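Local coordinates for metagenomic carboxyl esterase MGS0156 (Uncultured organism, PDB 5D8M), which probably hydrolyses carboxylic ester bonds, being an esterase with an alpha/beta-hydrolase-like fold that was recovered from an uncultured organism, at residues Leu22-Ala25 / Gly26-Gly29; Val162-Leu165 / Glu166-Ser170. All coordinates share one frame; numbering follows the deposited sequence.

Contact 1 of 2, residues Leu22-Ala25 / Gly26-Gly29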
ATOM      1  N   LEU A  22      -0.475 -18.290 -10.605  1.00 16.05           N
ATOM      2  CA  LEU A  22       0.214 -18.086  -9.332  1.00 11.79           C
ATOM      3  C   LEU A  22       1.620 -18.687  -9.451  1.00 14.67           C
ATOM      4  O   LEU A  22       1.748 -19.886  -9.734  1.00 14.23           O
ATOM      5  CB  LEU A  22      -0.550 -18.764  -8.178  1.00 13.06           C
ATOM      6  CG  LEU A  22       0.158 -18.716  -6.820  1.00 15.92           C
ATOM      7  CD1 LEU A  22       0.289 -17.241  -6.350  1.00 13.56           C
ATOM      8  CD2 LEU A  22      -0.587 -19.551  -5.767  1.00 16.65           C
ATOM      9  N   VAL A  23       2.672 -17.878  -9.274  1.00 14.03           N
ATOM     10  CA  VAL A  23       4.045 -18.399  -9.417  1.00 15.14           C
ATOM     11  C   VAL A  23       4.950 -17.943  -8.280  1.00 13.35           C
ATOM     12  O   VAL A  23       4.683 -16.930  -7.657  1.00 12.12           O
ATOM     13  CB  VAL A  23       4.705 -17.951 -10.746  1.00 14.24           C
ATOM     14  CG1 VAL A  23       4.063 -18.634 -11.914  1.00 17.66           C
ATOM     15  CG2 VAL A  23       4.607 -16.446 -10.892  1.00 15.89           C
ATOM     16  N   PRO A  24       6.021 -18.699  -8.015  1.00 15.33           N
ATOM     17  CA  PRO A  24       7.075 -18.202  -7.122  1.00 18.55           C
ATOM     18  C   PRO A  24       7.550 -16.832  -7.610  1.00 18.20           C
ATOM     19  O   PRO A  24       7.652 -16.646  -8.833  1.00 15.34           O
ATOM     20  CB  PRO A  24       8.201 -19.225  -7.275  1.00 19.04           C
ATOM     21  CG  PRO A  24       7.536 -20.473  -7.768  1.00 18.78           C
ATOM     22  CD  PRO A  24       6.303 -20.050  -8.538  1.00 14.16           C
ATOM     23  N   ALA A  25       7.863 -15.923  -6.688  1.00 17.36           N
ATOM     24  CA  ALA A  25       8.127 -14.533  -7.051  1.00 20.56           C
ATOM     25  C   ALA A  25       9.232 -14.430  -8.102  1.00 20.40           C
ATOM     26  O   ALA A  25       9.126 -13.631  -9.032  1.00 17.93           O
ATOM     27  CB  ALA A  25       8.482 -13.703  -5.803  1.00 19.32           C
ATOM     28  N   GLY A  26      10.253 -15.271  -7.966  1.00 20.92           N
ATOM     29  CA  GLY A  26      11.388 -15.276  -8.872  1.00 25.02           C
ATOM     30  C   GLY A  26      10.969 -15.404 -10.323  1.00 29.08           C
ATOM     31  O   GLY A  26      11.567 -14.793 -11.206  1.00 30.74           O
ATOM     32  N   LEU A  27       9.905 -16.168 -10.566  1.00 26.69           N
ATOM     33  CA  LEU A  27       9.440 -16.430 -11.927  1.00 25.49           C
ATOM     34  C   LEU A  27       8.644 -15.281 -12.521  1.00 26.06           C
ATOM     35  O   LEU A  27       8.303 -15.312 -13.701  1.00 32.81           O
ATOM     36  CB  LEU A  27       8.581 -17.693 -11.959  1.00 22.04           C
ATOM     37  CG  LEU A  27       9.275 -18.998 -12.302  1.00 27.31           C
ATOM     38  CD1 LEU A  27      10.501 -19.186 -11.443  1.00 34.93           C
ATOM     39  CD2 LEU A  27       8.307 -20.166 -12.132  1.00 20.83           C
ATOM     40  N   ALA A  28       8.306 -14.281 -11.716  1.00 23.41           N
ATOM     41  CA  ALA A  28       7.677 -13.085 -12.274  1.00 23.65           C
ATOM     42  C   ALA A  28       8.619 -11.888 -12.225  1.00 25.57           C
ATOM     43  O   ALA A  28       8.177 -10.735 -12.149  1.00 27.44           O
ATOM     44  CB  ALA A  28       6.387 -12.775 -11.542  1.00 27.15           C
ATOM     45  N   GLY A  29       9.920 -12.163 -12.240  1.00 23.96           N
ATOM     46  CA  GLY A  29      10.925 -11.116 -12.291  1.00 23.95           C
ATOM     47  C   GLY A  29      11.073 -10.276 -11.035  1.00 21.68           C
ATOM     48  O   GLY A  29      11.511  -9.134 -11.092  1.00 23.68           O
TER

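Contact 2 of 2, residues Val162-Leu165 / Glu166-Ser170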
ATOM      1  N   VAL A 162      -2.721   1.403  -7.283  1.00 10.79           N
ATOM      2  CA  VAL A 162      -3.093   1.225  -8.675  1.00 11.82           C
ATOM      3  C   VAL A 162      -3.619   2.517  -9.265  1.00 13.20           C
ATOM      4  O   VAL A 162      -3.516   2.693 -10.469  1.00 15.30           O
ATOM      5  CB  VAL A 162      -4.102   0.083  -8.850  1.00 16.66           C
ATOM      6  CG1 VAL A 162      -3.415  -1.232  -8.447  1.00 18.14           C
ATOM      7  CG2 VAL A 162      -5.331   0.300  -8.010  1.00 13.41           C
ATOM      8  N   ASP A 163      -4.106   3.438  -8.427  1.00  9.56           N
ATOM      9  CA  ASP A 163      -4.304   4.820  -8.863  1.00  8.04           C
ATOM     10  C   ASP A 163      -2.972   5.349  -9.461  1.00  9.20           C
ATOM     11  O   ASP A 163      -2.947   5.925 -10.539  1.00  9.64           O
ATOM     12  CB  ASP A 163      -4.748   5.726  -7.699  1.00 11.83           C
ATOM     13  CG  ASP A 163      -6.187   5.470  -7.222  1.00 18.83           C
ATOM     14  OD1 ASP A 163      -6.968   4.718  -7.873  1.00 19.19           O
ATOM     15  OD2 ASP A 163      -6.537   6.060  -6.163  1.00 18.85           O
ATOM     16  N   VAL A 164      -1.853   5.113  -8.771  1.00 11.46           N
ATOM     17  CA  VAL A 164      -0.552   5.610  -9.235  1.00  8.01           C
ATOM     18  C   VAL A 164      -0.061   4.855 -10.479  1.00 11.91           C
ATOM     19  O   VAL A 164       0.405   5.482 -11.435  1.00 13.94           O
ATOM     20  CB  VAL A 164       0.516   5.539  -8.104  1.00 10.12           C
ATOM     21  CG1 VAL A 164       1.926   5.775  -8.645  1.00  8.18           C
ATOM     22  CG2 VAL A 164       0.217   6.595  -7.027  1.00  9.65           C
ATOM     23  N   LEU A 165      -0.189   3.526 -10.497  1.00 10.50           N
ATOM     24  CA  LEU A 165       0.234   2.765 -11.682  1.00 13.08           C
ATOM     25  C   LEU A 165      -0.553   3.195 -12.930  1.00 12.90           C
ATOM     26  O   LEU A 165       0.013   3.318 -14.018  1.00 13.85           O
ATOM     27  CB  LEU A 165       0.064   1.250 -11.456  1.00 14.05           C
ATOM     28  CG  LEU A 165       0.994   0.605 -10.416  1.00 17.42           C
ATOM     29  CD1 LEU A 165       0.890  -0.951 -10.406  1.00 16.04           C
ATOM     30  CD2 LEU A 165       2.456   1.065 -10.604  1.00 13.15           C
ATOM     31  N   GLU A 166      -1.854   3.412 -12.784  1.00 10.36           N
ATOM     32  CA  GLU A 166      -2.634   3.863 -13.925  1.00 14.41           C
ATOM     33  C   GLU A 166      -2.168   5.246 -14.376  1.00 13.01           C
ATOM     34  O   GLU A 166      -2.134   5.535 -15.567  1.00 15.25           O
ATOM     35  CB  GLU A 166      -4.135   3.871 -13.598  1.00 17.58           C
ATOM     36  CG  GLU A 166      -4.661   2.438 -13.311  1.00 22.35           C
ATOM     37  CD  GLU A 166      -6.126   2.187 -13.699  1.00 26.29           C
ATOM     38  OE1 GLU A 166      -6.827   3.113 -14.184  1.00 29.71           O
ATOM     39  OE2 GLU A 166      -6.573   1.033 -13.517  1.00 25.87           O
ATOM     40  N   ALA A 167      -1.800   6.091 -13.418  1.00 10.93           N
ATOM     41  CA  ALA A 167      -1.271   7.417 -13.749  1.00 12.38           C
ATOM     42  C   ALA A 167       0.046   7.296 -14.538  1.00 12.10           C
ATOM     43  O   ALA A 167       0.241   7.956 -15.556  1.00 13.45           O
ATOM     44  CB  ALA A 167      -1.070   8.235 -12.473  1.00 11.09           C
ATOM     45  N   LEU A 168       0.941   6.432 -14.080  1.00 14.11           N
ATOM     46  CA  LEU A 168       2.254   6.267 -14.745  1.00 16.59           C
ATOM     47  C   LEU A 168       2.092   5.760 -16.170  1.00 16.52           C
ATOM     48  O   LEU A 168       2.811   6.147 -17.071  1.00 14.67           O
ATOM     49  CB  LEU A 168       3.139   5.310 -13.935  1.00 19.01           C
ATOM     50  CG  LEU A 168       3.552   5.912 -12.590  1.00 22.82           C
ATOM     51  CD1 LEU A 168       4.320   4.915 -11.785  1.00 23.05           C
ATOM     52  CD2 LEU A 168       4.422   7.143 -12.840  1.00 24.72           C
ATOM     53  N   VAL A 169       1.112   4.896 -16.368  1.00 16.29           N
ATOM     54  CA  VAL A 169       0.812   4.392 -17.690  1.00 18.27           C
ATOM     55  C   VAL A 169       0.138   5.439 -18.568  1.00 19.57           C
ATOM     56  O   VAL A 169       0.375   5.492 -19.770  1.00 22.04           O
ATOM     57  CB  VAL A 169      -0.079   3.134 -17.605  1.00 18.06           C
ATOM     58  CG1 VAL A 169      -0.624   2.765 -18.980  1.00 23.54           C
ATOM     59  CG2 VAL A 169       0.727   1.971 -17.023  1.00 16.56           C
ATOM     60  N   SER A 170      -0.705   6.278 -17.977  1.00 17.06           N
ATOM     61  CA  SER A 170      -1.450   7.281 -18.750  1.00 19.83           C
ATOM     62  C   SER A 170      -0.651   8.538 -19.082  1.00 21.65           C
ATOM     63  O   SER A 170      -0.882   9.171 -20.114  1.00 20.58           O
ATOM     64  CB  SER A 170      -2.711   7.699 -17.993  1.00 19.88           C
ATOM     65  OG  SER A 170      -3.598   6.604 -17.896  1.00 20.57           O
TER

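Contact 1 of 2, residues Leu22-Ala25 / Gly26-Gly29
Val23 turns its beta carbon and one methyl toward the short turn that follows it. Val23 CB meets Leu27 CB at 4.1 Å, and Val23 CG2 reaches Ala28 CB, also at 4.1 Å. With CG1 set beside the backbone N (chi1 -70°), CG2 occupies the position between N and the carbonyl carbon and is the branch that faces Ala28. Pro24 and Leu27 lie side by side with their side chains running the same way, and the ring carbon Pro24 CD touches the methyl Leu27 CD2 at 4.1 Å. The Leu27 stem also passes over the acceptor of the turn, its CB 3.4 Å from Pro24 O. Two successive i to i+3 bonds, Leu27 N to Pro24 O at 2.9 Å and Ala28 N to Ala25 O at 2.9 Å, wind the backbone into a brief 3-10 turn in the loop between helix 10-16 and strand 31-32. A longer bond of the same span, Gly29 N to Gly26 O at 3.3 Å, closes a further turn as the chain leaves toward the strand. Ala28 is tied through its backbone to Gly288, while Ala25 rests on Ile30.

Contact 2 of 2, residues Val162-Leu165 / Glu166-Ser170
Leu168 lies alongside Val164 one helical turn earlier, the two side chains pointing the same way, with Leu168 CD1 against Val164 CG1 at 4.0 Å. Val164 CG1 is anti to the backbone N (chi1 168°), which sets that methyl toward the following turn. The leucine stem crosses close to the carbonyl of the same valine, Leu168 CG being 3.4 Å from Val164 O, and the methyl Leu168 CD1 lies 4.4 Å from Leu165 CD2 as a looser second neighbour. Glu166 leans back over the preceding turn: its CG sits 3.1 Å from Val162 O, and the chain then bends at chi2 (-149°) to carry the carboxylate off to a salt bridge from OE2 to Arg230. Four consecutive i to i+4 bonds, from Glu166 N to Val162 O through to Val169 N to Leu165 O, mark this as regular alpha-helix; the one from Leu168 N to Val164 O is 2.9 Å long. Asp163 turns away from the later residues; its OD1 is held by Lys159 and Ser132, its OD2 by Asn135. Both acidic residues are buried, and Lys159 and Arg230 probably offset their negative charges, while Ser132 and Asn135 satisfy Asp163 by hydrogen bonds. Toward the parallel sheet, Val164 touches Phe154 and Thr156 of strand 151-157 and Val181 of strand 178-184, and Leu168 touches Thr178 and Val181 of the latter. Elsewhere Asp163 and Ala167 pack on helix 132-143, and Glu166 and Val169 meet Phe233 of helix 227-236.

Contact 1 closes before contact 2 opens along the chain, and the two do not touch: their centres are 22 Å apart and their nearest atoms about 12 Å apart. Contact 1 is at the surface, leading into strand 31-32 at one border of the parallel sheet. Contact 2 is on helix 159-170, packed against the inner strands 151-157 and 178-184; three strands separate 31-32 from 151-157. In alpha/beta hydrolases the sharp turn between the equivalent strand and helix carries the nucleophile, so contact 2 probably belongs to the helix that follows the nucleophile elbow, whereas contact 1 lies in a peripheral loop.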